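Local coordinates for protein sesquisabinene B synthase 2 (Santalum album, PDB 6A2A) that probably cyclises farnesyl diphosphate to the sesquiterpene sesquisabinene B, in a magnesium- or manganese-dependent terpene synthase reaction, at residues 154-159 with 184-189; 161-166 with 188-193; 421-426 with 451-456; 444-449 with 515-520. All coordinates share one frame; numbering follows the deposited sequence.

Contact 1. Residues 154-159 with 184-189; sequences NQLCED and RTFATS
F186 on helix 178-192 presents the outer edge of its ring to N154 and L156, two residues of the short 3-10 turn that follows strand 151-152. Ahead of it on the helix, R184 turns its side chain toward S170 and F171, and its carbonyl serves the next turn of the helix. F186 itself makes every contact with the 154-159 segment. With CG anti to the backbone N (chi1 173°), its ring stands out from the helix and meets the turn near its own plane. One corner, CE1, lies 4.2 Å from OD1 of N154, and the other, CE2, lies 4.3 Å from CB of L156, so the end of the ring fits between a polar and an apolar neighbour. N154 OD1 also accepts a hydrogen bond from K190 NZ, one turn further along the same helix, which fixes the amide beside the ring. F152 brings its own ring against F186 with the two planes about 25° apart, and L163 of helix 160-170 touches it as well. Next in sequence, A187 faces Y167 of helix 160-170. T188 then folds its hydroxyl back on the helix: OG1 donates to R184 O at 2.6 Å from above the carbonyl plane, while T188 N reaches the same oxygen from the opposite face. The contact is small and lies at the surface. It packs a loop that leads into helix 160-170 against the partner helix of a helical hairpin, an element typical of the largely alpha-helical N-terminal domain of plant terpene synthases.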
loop_
_atom_site.group_PDB
_atom_site.type_symbol
_atom_site.label_atom_id
_atom_site.label_comp_id
_atom_site.label_asym_id
_atom_site.label_seq_id
_atom_site.Cartn_x
_atom_site.Cartn_y
_atom_site.Cartn_z
ATOM N N ASN A 154 6.075 -0.932 -60.679
ATOM C CA ASN A 154 5.700 0.443 -60.394
ATOM C C ASN A 154 4.176 0.601 -60.446
ATOM O O ASN A 154 3.589 1.454 -59.743
ATOM C CB ASN A 154 6.383 1.447 -61.308
ATOM C CG ASN A 154 6.614 2.757 -60.586
ATOM O OD1 ASN A 154 7.175 2.763 -59.490
ATOM N ND2 ASN A 154 6.118 3.854 -61.144
ATOM N N GLN A 155 3.506 -0.276 -61.170
ATOM C CA GLN A 155 2.079 -0.148 -61.321
ATOM C C GLN A 155 1.329 -0.440 -60.024
ATOM O O GLN A 155 0.130 -0.083 -59.885
ATOM C CB GLN A 155 1.599 -1.111 -62.394
ATOM C CG GLN A 155 0.239 -0.769 -62.950
ATOM C CD GLN A 155 0.052 -1.430 -64.296
ATOM O OE1 GLN A 155 -0.396 -0.799 -65.254
ATOM N NE2 GLN A 155 0.418 -2.703 -64.388
ATOM N N LEU A 156 1.982 -1.095 -59.055
ATOM C CA LEU A 156 1.329 -1.378 -57.823
ATOM C C LEU A 156 0.983 -0.069 -57.101
ATOM O O LEU A 156 0.218 -0.107 -56.184
ATOM C CB LEU A 156 2.221 -2.231 -56.915
ATOM C CG LEU A 156 2.468 -3.655 -57.407
ATOM C CD1 LEU A 156 3.525 -4.315 -56.518
ATOM C CD2 LEU A 156 1.195 -4.496 -57.423
ATOM N N CYS A 157 1.593 1.023 -57.462
ATOM C CA CYS A 157 1.255 2.327 -56.853
ATOM C C CYS A 157 -0.189 2.785 -57.150
ATOM O O CYS A 157 -0.633 3.821 -56.640
ATOM C CB CYS A 157 2.275 3.373 -57.282
ATOM S SG CYS A 157 1.980 4.065 -58.922
ATOM N N GLU A 158 -0.950 2.035 -57.933
ATOM C CA GLU A 158 -2.334 2.389 -58.282
ATOM C C GLU A 158 -3.305 1.778 -57.269
ATOM O O GLU A 158 -4.513 1.992 -57.386
ATOM C CB GLU A 158 -2.640 1.933 -59.712
ATOM C CG GLU A 158 -1.748 2.605 -60.753
ATOM C CD GLU A 158 -1.997 2.260 -62.219
ATOM O OE1 GLU A 158 -1.454 2.983 -63.084
ATOM O OE2 GLU A 158 -2.718 1.272 -62.497
ATOM N N ASP A 159 -2.806 1.016 -56.282
ATOM C CA ASP A 159 -3.615 0.324 -55.290
ATOM C C ASP A 159 -3.074 0.635 -53.874
ATOM O O ASP A 159 -2.244 -0.128 -53.345
ATOM C CB ASP A 159 -3.549 -1.173 -55.551
ATOM C CG ASP A 159 -4.119 -2.020 -54.430
ATOM O OD1 ASP A 159 -4.973 -1.509 -53.650
ATOM O OD2 ASP A 159 -3.703 -3.217 -54.323
ATOM N N ARG A 184 9.687 -3.167 -48.036
ATOM C CA ARG A 184 9.640 -2.009 -47.125
ATOM C C ARG A 184 10.092 -0.724 -47.815
ATOM O O ARG A 184 9.400 0.322 -47.715
ATOM C CB ARG A 184 10.487 -2.252 -45.867
ATOM C CG ARG A 184 10.537 -1.042 -44.943
ATOM C CD ARG A 184 11.527 -1.164 -43.778
ATOM N NE ARG A 184 12.882 -1.178 -44.304
ATOM C CZ ARG A 184 13.570 -0.098 -44.632
ATOM N NH1 ARG A 184 13.041 1.104 -44.478
ATOM N NH2 ARG A 184 14.799 -0.211 -45.117
ATOM N N THR A 185 11.220 -0.733 -48.523
ATOM C CA THR A 185 11.741 0.437 -49.161
ATOM C C THR A 185 10.742 0.916 -50.241
ATOM O O THR A 185 10.466 2.096 -50.312
ATOM C CB THR A 185 13.124 0.161 -49.790
ATOM O OG1 THR A 185 14.014 -0.181 -48.719
ATOM C CG2 THR A 185 13.705 1.359 -50.508
ATOM N N PHE A 186 10.191 -0.008 -50.990
ATOM C CA PHE A 186 9.300 0.333 -52.108
ATOM C C PHE A 186 7.993 0.913 -51.544
ATOM O O PHE A 186 7.636 2.006 -51.947
ATOM C CB PHE A 186 9.008 -0.901 -52.947
ATOM C CG PHE A 186 7.978 -0.694 -54.020
ATOM C CD1 PHE A 186 8.329 -0.067 -55.205
ATOM C CD2 PHE A 186 6.703 -1.167 -53.847
ATOM C CE1 PHE A 186 7.381 0.093 -56.205
ATOM C CE2 PHE A 186 5.770 -1.029 -54.857
ATOM C CZ PHE A 186 6.124 -0.398 -56.027
ATOM N N ALA A 187 7.374 0.200 -50.625
ATOM C CA ALA A 187 6.055 0.604 -50.057
ATOM C C ALA A 187 6.182 1.923 -49.300
ATOM O O ALA A 187 5.277 2.816 -49.453
ATOM C CB ALA A 187 5.473 -0.442 -49.176
ATOM N N THR A 188 7.270 2.105 -48.527
ATOM C CA THR A 188 7.509 3.355 -47.817
ATOM C C THR A 188 7.570 4.518 -48.803
ATOM O O THR A 188 6.951 5.575 -48.603
ATOM C CB THR A 188 8.778 3.327 -46.934
ATOM O OG1 THR A 188 8.707 2.231 -46.026
ATOM C CG2 THR A 188 8.947 4.604 -46.137
ATOM N N SER A 189 8.373 4.362 -49.856
ATOM C CA SER A 189 8.597 5.418 -50.813
ATOM C C SER A 189 7.283 5.774 -51.517
ATOM O O SER A 189 6.927 6.950 -51.646
ATOM C CB SER A 189 9.663 5.016 -51.839
ATOM O OG SER A 189 9.728 6.022 -52.853
#

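Contact 2. Residues 161-166 with 188-193; sequences KGLLSL and TSKLKS
Between the two segments L163 and L164 meet K190 and L191 through aliphatic groups alone; the rings nearby belong to F186, which touches L163, and Y167, which touches L191. The contact joins the two arms of an antiparallel helical hairpin in the N-terminal domain, helices 160-170 and 178-192, whose axes approach to 9.6 Å at 137° between their directions. L191 sits at the centre. Its CG stands beside the backbone N (chi1 -66°), which sends the forked end across to the other helix. There CD2 rests 3.7 Å from CB of L163, while CD1 lies over the backbone of the next residue, 4.0 Å from CA of L164. The isobutyl group thus straddles the step between two neighbouring residues. L203, K206 and A210 of helix 201-212 touch L164, and L211 of that helix touches L191, burying the pair beneath a third helix. An alanine in place of L191 would probably open a gap between the helices, leaving L164 without its contact on 188-193 and L163 with K190 alone there. K190 contributes the base of its side chain alone: the chain bends at chi2 (-39°) and carries the amine away to N154, to which NZ is hydrogen-bonded, while CB takes the end of L163, whose CD1 is 3.6 Å from it.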
loop_
_atom_site.group_PDB
_atom_site.type_symbol
_atom_site.label_atom_id
_atom_site.label_comp_id
_atom_site.label_asym_id
_atom_site.label_seq_id
_atom_site.Cartn_x
_atom_site.Cartn_y
_atom_site.Cartn_z
ATOM N N LYS A 161 -4.357 0.470 -50.765
ATOM C CA LYS A 161 -4.630 -0.498 -49.743
ATOM C C LYS A 161 -3.577 -1.606 -49.832
ATOM O O LYS A 161 -3.047 -2.070 -48.798
ATOM C CB LYS A 161 -6.039 -1.061 -49.925
ATOM C CG LYS A 161 -6.507 -2.112 -48.947
ATOM C CD LYS A 161 -7.789 -2.760 -49.399
ATOM C CE LYS A 161 -8.323 -3.768 -48.416
ATOM N NZ LYS A 161 -8.583 -3.138 -47.100
ATOM N N GLY A 162 -3.290 -2.034 -51.048
ATOM C CA GLY A 162 -2.218 -3.043 -51.337
ATOM C C GLY A 162 -0.851 -2.614 -50.814
ATOM O O GLY A 162 -0.161 -3.391 -50.111
ATOM N N LEU A 163 -0.451 -1.409 -51.146
ATOM C CA LEU A 163 0.808 -0.874 -50.717
ATOM C C LEU A 163 0.872 -0.870 -49.190
ATOM O O LEU A 163 1.914 -1.210 -48.656
ATOM C CB LEU A 163 1.055 0.544 -51.218
ATOM C CG LEU A 163 1.333 0.726 -52.706
ATOM C CD1 LEU A 163 1.454 2.207 -53.005
ATOM C CD2 LEU A 163 2.602 0.001 -53.143
ATOM N N LEU A 164 -0.171 -0.396 -48.519
ATOM C CA LEU A 164 -0.153 -0.303 -47.034
ATOM C C LEU A 164 -0.058 -1.712 -46.463
ATOM O O LEU A 164 0.674 -1.940 -45.485
ATOM C CB LEU A 164 -1.431 0.372 -46.520
ATOM C CG LEU A 164 -1.588 0.465 -44.998
ATOM C CD1 LEU A 164 -0.431 1.271 -44.410
ATOM C CD2 LEU A 164 -2.899 1.113 -44.605
ATOM N N SER A 165 -0.770 -2.673 -47.042
ATOM C CA SER A 165 -0.678 -4.026 -46.456
ATOM C C SER A 165 0.735 -4.609 -46.658
ATOM O O SER A 165 1.311 -5.258 -45.720
ATOM C CB SER A 165 -1.738 -4.909 -47.045
ATOM O OG SER A 165 -3.019 -4.531 -46.587
ATOM N N LEU A 166 1.368 -4.336 -47.766
ATOM C CA LEU A 166 2.732 -4.807 -48.015
ATOM C C LEU A 166 3.710 -4.178 -47.016
ATOM O O LEU A 166 4.582 -4.849 -46.447
ATOM C CB LEU A 166 3.140 -4.420 -49.430
ATOM C CG LEU A 166 4.552 -4.787 -49.872
ATOM C CD1 LEU A 166 4.732 -6.291 -49.843
ATOM C CD2 LEU A 166 4.837 -4.252 -51.246
ATOM N N THR A 188 7.270 2.105 -48.527
ATOM C CA THR A 188 7.509 3.355 -47.817
ATOM C C THR A 188 7.570 4.518 -48.803
ATOM O O THR A 188 6.951 5.575 -48.603
ATOM C CB THR A 188 8.778 3.327 -46.934
ATOM O OG1 THR A 188 8.707 2.231 -46.026
ATOM C CG2 THR A 188 8.947 4.604 -46.137
ATOM N N SER A 189 8.373 4.362 -49.856
ATOM C CA SER A 189 8.597 5.418 -50.813
ATOM C C SER A 189 7.283 5.774 -51.517
ATOM O O SER A 189 6.927 6.950 -51.646
ATOM C CB SER A 189 9.663 5.016 -51.839
ATOM O OG SER A 189 9.728 6.022 -52.853
ATOM N N LYS A 190 6.600 4.764 -52.000
ATOM C CA LYS A 190 5.311 4.978 -52.732
ATOM C C LYS A 190 4.263 5.596 -51.813
ATOM O O LYS A 190 3.542 6.549 -52.234
ATOM C CB LYS A 190 4.750 3.671 -53.295
ATOM C CG LYS A 190 5.540 3.065 -54.438
ATOM C CD LYS A 190 6.066 4.096 -55.379
ATOM C CE LYS A 190 6.772 3.542 -56.579
ATOM N NZ LYS A 190 7.397 4.644 -57.351
ATOM N N LEU A 191 4.165 5.121 -50.574
ATOM C CA LEU A 191 3.156 5.723 -49.657
ATOM C C LEU A 191 3.559 7.158 -49.319
ATOM O O LEU A 191 2.671 8.062 -49.251
ATOM C CB LEU A 191 2.990 4.878 -48.386
ATOM C CG LEU A 191 2.393 3.490 -48.568
ATOM C CD1 LEU A 191 2.544 2.691 -47.281
ATOM C CD2 LEU A 191 0.922 3.529 -48.990
ATOM N N LYS A 192 4.847 7.414 -49.086
ATOM C CA LYS A 192 5.272 8.763 -48.774
ATOM C C LYS A 192 4.924 9.712 -49.913
ATOM O O LYS A 192 4.583 10.872 -49.610
ATOM C CB LYS A 192 6.770 8.884 -48.492
ATOM C CG LYS A 192 7.198 8.504 -47.094
ATOM C CD LYS A 192 8.618 8.924 -46.810
ATOM C CE LYS A 192 9.238 8.248 -45.603
ATOM N NZ LYS A 192 8.267 8.039 -44.500
ATOM N N SER A 193 4.940 9.253 -51.165
ATOM C CA SER A 193 4.626 10.134 -52.327
ATOM C C SER A 193 3.141 10.511 -52.329
ATOM O O SER A 193 2.672 11.075 -53.341
ATOM C CB SER A 193 4.946 9.479 -53.633
ATOM O OG SER A 193 6.334 9.274 -53.752
#

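Contact 3. Residues 421-426 with 451-456; sequences NLLVTS and ASCILC
Two helices of the metal-binding domain, 419-430 and 447-462, meet here in the interior of the class I terpene cyclase fold, where L423 of the first reaches S452 and C453 of the second. A single methyl makes the contact. CG of L423 stands beside the backbone N (chi1 -76°), and CD1 is carried outward to lie 3.8 Å from OG of S452 and 4.0 Å from SG of C453, touching a hydroxyl and a thiol of successive residues. The hydroxyl is not left to the methyl: S452 OG is hydrogen-bonded to T525 O of helix 521-535, which satisfies a buried polar atom. The hydroxyls of T425 and S426 turn back on their own helix, whereas N421 reaches out to Q387. S426 OG donates to L423 O at 2.7 Å, tilted 17° from the carbonyl plane, and T425 OG1 donates a hydrogen bond to N421 O at 2.8 Å, on the face opposite to T425 N. Further along helix 447-462 comes N460, a magnesium ligand whose side chain is about 11 Å from that of C453. The contact is therefore some way from the metal site, a sparse van der Waals touch between helices of the bundle that carries it, N460 being the first residue of the NSE/DTE motif typical of class I terpene synthases.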
loop_
_atom_site.group_PDB
_atom_site.type_symbol
_atom_site.label_atom_id
_atom_site.label_comp_id
_atom_site.label_asym_id
_atom_site.label_seq_id
_atom_site.Cartn_x
_atom_site.Cartn_y
_atom_site.Cartn_z
ATOM N N ASN A 421 16.598 -4.914 -15.816
ATOM C CA ASN A 421 15.922 -4.825 -14.510
ATOM C C ASN A 421 14.420 -5.107 -14.649
ATOM O O ASN A 421 13.874 -6.060 -14.055
ATOM C CB ASN A 421 16.177 -3.444 -13.912
ATOM C CG ASN A 421 15.639 -3.268 -12.509
ATOM O OD1 ASN A 421 14.765 -4.026 -12.065
ATOM N ND2 ASN A 421 16.191 -2.262 -11.829
ATOM N N LEU A 422 13.750 -4.355 -15.536
ATOM C CA LEU A 422 12.307 -4.495 -15.680
ATOM C C LEU A 422 11.950 -5.880 -16.216
ATOM O O LEU A 422 10.980 -6.462 -15.746
ATOM C CB LEU A 422 11.786 -3.391 -16.603
ATOM C CG LEU A 422 11.762 -2.009 -15.958
ATOM C CD1 LEU A 422 11.595 -0.923 -16.992
ATOM C CD2 LEU A 422 10.684 -1.935 -14.910
ATOM N N LEU A 423 12.701 -6.392 -17.187
ATOM C CA LEU A 423 12.354 -7.701 -17.797
ATOM C C LEU A 423 12.640 -8.888 -16.870
ATOM O O LEU A 423 11.812 -9.797 -16.725
ATOM C CB LEU A 423 13.050 -7.874 -19.152
ATOM C CG LEU A 423 12.435 -7.070 -20.302
ATOM C CD1 LEU A 423 13.347 -7.183 -21.491
ATOM C CD2 LEU A 423 11.046 -7.509 -20.669
ATOM N N VAL A 424 13.817 -8.920 -16.251
ATOM C CA VAL A 424 14.118 -9.974 -15.309
ATOM C C VAL A 424 13.114 -9.950 -14.168
ATOM O O VAL A 424 12.622 -11.024 -13.750
ATOM C CB VAL A 424 15.551 -9.869 -14.797
ATOM C CG1 VAL A 424 15.798 -10.789 -13.621
ATOM C CG2 VAL A 424 16.549 -10.067 -15.926
ATOM N N THR A 425 12.744 -8.760 -13.693
ATOM C CA THR A 425 11.720 -8.678 -12.661
ATOM C C THR A 425 10.402 -9.277 -13.169
ATOM O O THR A 425 9.771 -10.045 -12.474
ATOM C CB THR A 425 11.539 -7.249 -12.152
ATOM O OG1 THR A 425 12.801 -6.803 -11.623
ATOM C CG2 THR A 425 10.473 -7.165 -11.080
ATOM N N SER A 426 9.989 -8.925 -14.383
ATOM C CA SER A 426 8.758 -9.444 -14.950
ATOM C C SER A 426 8.774 -10.983 -15.023
ATOM O O SER A 426 7.722 -11.604 -14.839
ATOM C CB SER A 426 8.469 -8.809 -16.268
ATOM O OG SER A 426 9.195 -9.356 -17.374
ATOM N N ALA A 451 18.302 -8.542 -27.520
ATOM C CA ALA A 451 17.723 -7.779 -28.643
ATOM C C ALA A 451 16.736 -6.738 -28.096
ATOM O O ALA A 451 16.818 -5.593 -28.472
ATOM C CB ALA A 451 17.067 -8.734 -29.603
ATOM N N SER A 452 15.854 -7.156 -27.229
ATOM C CA SER A 452 14.852 -6.252 -26.619
ATOM C C SER A 452 15.544 -5.112 -25.868
ATOM O O SER A 452 15.211 -3.987 -26.111
ATOM C CB SER A 452 13.927 -7.009 -25.731
ATOM O OG SER A 452 13.002 -6.165 -25.114
ATOM N N CYS A 453 16.497 -5.408 -25.012
ATOM C CA CYS A 453 17.158 -4.318 -24.254
ATOM C C CYS A 453 17.937 -3.405 -25.204
ATOM O O CYS A 453 17.880 -2.236 -25.011
ATOM C CB CYS A 453 18.066 -4.880 -23.169
ATOM S SG CYS A 453 17.148 -5.922 -22.013
ATOM N N ILE A 454 18.652 -3.939 -26.164
ATOM C CA ILE A 454 19.386 -3.038 -27.085
ATOM C C ILE A 454 18.365 -2.177 -27.839
ATOM O O ILE A 454 18.591 -1.000 -27.953
ATOM C CB ILE A 454 20.301 -3.825 -28.038
ATOM C CG1 ILE A 454 21.423 -4.503 -27.262
ATOM C CG2 ILE A 454 20.860 -2.902 -29.093
ATOM C CD1 ILE A 454 22.354 -5.313 -28.113
ATOM N N LEU A 455 17.300 -2.789 -28.320
ATOM C CA LEU A 455 16.266 -2.001 -29.032
ATOM C C LEU A 455 15.756 -0.840 -28.175
ATOM O O LEU A 455 15.695 0.322 -28.649
ATOM C CB LEU A 455 15.130 -2.938 -29.456
ATOM C CG LEU A 455 15.406 -3.683 -30.760
ATOM C CD1 LEU A 455 14.462 -4.856 -30.912
ATOM C CD2 LEU A 455 15.301 -2.724 -31.944
ATOM N N CYS A 456 15.412 -1.100 -26.911
ATOM C CA CYS A 456 14.855 -0.045 -26.067
ATOM C C CYS A 456 15.849 1.122 -25.941
ATOM O O CYS A 456 15.474 2.320 -26.009
ATOM C CB CYS A 456 14.468 -0.611 -24.701
ATOM S SG CYS A 456 13.041 -1.718 -24.760
#

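Contact 4. Residues 444-449 with 515-520; sequences SLPLFV and SPFAEP
This is a buried apolar cluster in the C-terminal helical domain of the terpene synthase fold, formed where F517, in the loop between helices 489-510 and 521-535, packs on P446, F448 and V449 at the start of helix 447-462. P446 holds the N-cap position of that helix, and the loop on the other side is kinked by cis peptide bonds before P516 and P520. The phenyl group of F517 is the common partner. Its CG lies beside the backbone N (chi1 -65°), an orientation that carries the ring away from the loop and into the helix start. There the ring and P446 meet at about a right angle, with CG of the proline in the plane of the aromatic ring and at its edge, 3.8 Å from CZ. V449 adds a methyl, CG2, which lies 4.1 Å from CE2 of F517. F521 and L522 of helix 521-535 also touch F517, and V442 of helix 436-443 does so as well, so the ring is packed among several helices. An alanine in place of F517 is likely to leave P446, F448 and V449 facing a gap, and to weaken the hold of the loop on the helix start. The two phenylalanine rings approach obliquely, through one carbon of each: CD2 of F448 lies 3.9 Å from CD2 of F517.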
loop_
_atom_site.group_PDB
_atom_site.type_symbol
_atom_site.label_atom_id
_atom_site.label_comp_id
_atom_site.label_asym_id
_atom_site.label_seq_id
_atom_site.Cartn_x
_atom_site.Cartn_y
_atom_site.Cartn_z
ATOM N N SER A 444 21.363 -13.474 -17.955
ATOM C CA SER A 444 22.592 -13.701 -18.755
ATOM C C SER A 444 22.429 -13.139 -20.166
ATOM O O SER A 444 23.385 -13.180 -20.948
ATOM C CB SER A 444 22.975 -15.165 -18.803
ATOM O OG SER A 444 22.060 -15.940 -19.542
ATOM N N LEU A 445 21.229 -12.623 -20.456
ATOM C CA LEU A 445 20.876 -11.987 -21.711
ATOM C C LEU A 445 20.997 -12.979 -22.884
ATOM O O LEU A 445 21.812 -12.844 -23.792
ATOM C CB LEU A 445 21.717 -10.726 -21.921
ATOM C CG LEU A 445 21.465 -9.556 -20.945
ATOM C CD1 LEU A 445 21.798 -8.244 -21.587
ATOM C CD2 LEU A 445 20.033 -9.519 -20.407
ATOM N N PRO A 446 20.115 -13.933 -22.910
ATOM C CA PRO A 446 19.898 -14.746 -24.114
ATOM C C PRO A 446 19.516 -13.823 -25.280
ATOM O O PRO A 446 19.057 -12.691 -25.016
ATOM C CB PRO A 446 18.790 -15.718 -23.761
ATOM C CG PRO A 446 18.161 -15.126 -22.569
ATOM C CD PRO A 446 19.169 -14.288 -21.864
ATOM N N LEU A 447 19.839 -14.224 -26.510
ATOM C CA LEU A 447 19.614 -13.327 -27.670
ATOM C C LEU A 447 18.261 -12.589 -27.614
ATOM O O LEU A 447 18.247 -11.378 -27.885
ATOM C CB LEU A 447 19.696 -14.170 -28.942
ATOM C CG LEU A 447 19.454 -13.436 -30.266
ATOM C CD1 LEU A 447 20.487 -12.360 -30.492
ATOM C CD2 LEU A 447 19.482 -14.445 -31.406
ATOM N N PHE A 448 17.185 -13.276 -27.329
ATOM C CA PHE A 448 15.820 -12.691 -27.305
ATOM C C PHE A 448 15.772 -11.476 -26.381
ATOM O O PHE A 448 15.224 -10.465 -26.731
ATOM C CB PHE A 448 14.835 -13.723 -26.778
ATOM C CG PHE A 448 13.380 -13.350 -26.839
ATOM C CD1 PHE A 448 12.817 -12.864 -27.999
ATOM C CD2 PHE A 448 12.566 -13.541 -25.742
ATOM C CE1 PHE A 448 11.474 -12.548 -28.051
ATOM C CE2 PHE A 448 11.227 -13.226 -25.797
ATOM C CZ PHE A 448 10.693 -12.729 -26.952
ATOM N N VAL A 449 16.317 -11.632 -25.206
ATOM C CA VAL A 449 16.295 -10.546 -24.193
ATOM C C VAL A 449 17.303 -9.466 -24.580
ATOM O O VAL A 449 16.992 -8.310 -24.450
ATOM C CB VAL A 449 16.578 -11.134 -22.807
ATOM C CG1 VAL A 449 16.541 -10.066 -21.745
ATOM C CG2 VAL A 449 15.616 -12.257 -22.506
ATOM N N SER A 515 11.749 -21.375 -27.147
ATOM C CA SER A 515 12.039 -22.101 -25.900
ATOM C C SER A 515 13.395 -21.599 -25.402
ATOM O O SER A 515 14.283 -21.340 -26.196
ATOM C CB SER A 515 11.986 -23.611 -26.101
ATOM O OG SER A 515 13.103 -24.272 -25.513
ATOM N N PRO A 516 13.550 -21.455 -24.099
ATOM C CA PRO A 516 12.688 -21.902 -23.012
ATOM C C PRO A 516 11.587 -20.937 -22.561
ATOM O O PRO A 516 10.857 -21.247 -21.615
ATOM C CB PRO A 516 13.705 -22.079 -21.884
ATOM C CG PRO A 516 14.661 -20.958 -22.106
ATOM C CD PRO A 516 14.798 -20.885 -23.610
ATOM N N PHE A 517 11.423 -19.798 -23.246
ATOM C CA PHE A 517 10.454 -18.808 -22.785
ATOM C C PHE A 517 9.025 -19.157 -23.204
ATOM O O PHE A 517 8.802 -19.830 -24.202
ATOM C CB PHE A 517 10.904 -17.441 -23.299
ATOM C CG PHE A 517 12.214 -16.987 -22.718
ATOM C CD1 PHE A 517 12.340 -16.884 -21.346
ATOM C CD2 PHE A 517 13.278 -16.635 -23.525
ATOM C CE1 PHE A 517 13.522 -16.439 -20.793
ATOM C CE2 PHE A 517 14.457 -16.158 -22.968
ATOM C CZ PHE A 517 14.592 -16.119 -21.604
ATOM N N ALA A 518 8.089 -18.701 -22.399
ATOM C CA ALA A 518 6.660 -18.869 -22.608
ATOM C C ALA A 518 5.960 -17.532 -22.401
ATOM O O ALA A 518 6.532 -16.592 -21.848
ATOM C CB ALA A 518 6.097 -19.859 -21.632
ATOM N N GLU A 519 4.691 -17.517 -22.735
ATOM C CA GLU A 519 3.811 -16.415 -22.273
ATOM C C GLU A 519 3.717 -16.407 -20.748
ATOM O O GLU A 519 3.701 -17.459 -20.116
ATOM C CB GLU A 519 2.421 -16.558 -22.896
ATOM C CG GLU A 519 2.453 -16.445 -24.416
ATOM C CD GLU A 519 2.806 -15.088 -24.991
ATOM O OE1 GLU A 519 3.031 -14.131 -24.186
ATOM O OE2 GLU A 519 2.929 -14.986 -26.220
ATOM N N PRO A 520 3.620 -15.234 -20.126
ATOM C CA PRO A 520 3.518 -13.929 -20.769
ATOM C C PRO A 520 4.847 -13.192 -21.012
ATOM O O PRO A 520 4.870 -12.135 -21.659
ATOM C CB PRO A 520 2.716 -13.094 -19.772
ATOM C CG PRO A 520 3.100 -13.692 -18.447
ATOM C CD PRO A 520 3.235 -15.177 -18.727
#

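How the contacts relate
The four contacts form two neighbouring pairs. Contacts 1 and 2 lie in the N-terminal domain, with centres about 5 Å apart, and share helix 178-192: neighbouring residues of it meet a loop at the surface and the buried side of helix 160-170, and K190 and L163 belong to both neighbourhoods. Contacts 3 and 4, centres about 10 Å apart, use successive parts of helix 447-462 and are both buried. Their chemistry follows their place. Contact 1 sets a ring edge between an amide and a leucine, contact 2 packs leucines with the base of a lysine, contact 3 is one methyl against a hydroxyl and a thiol, and contact 4 gathers a proline, a valine and two aromatic rings.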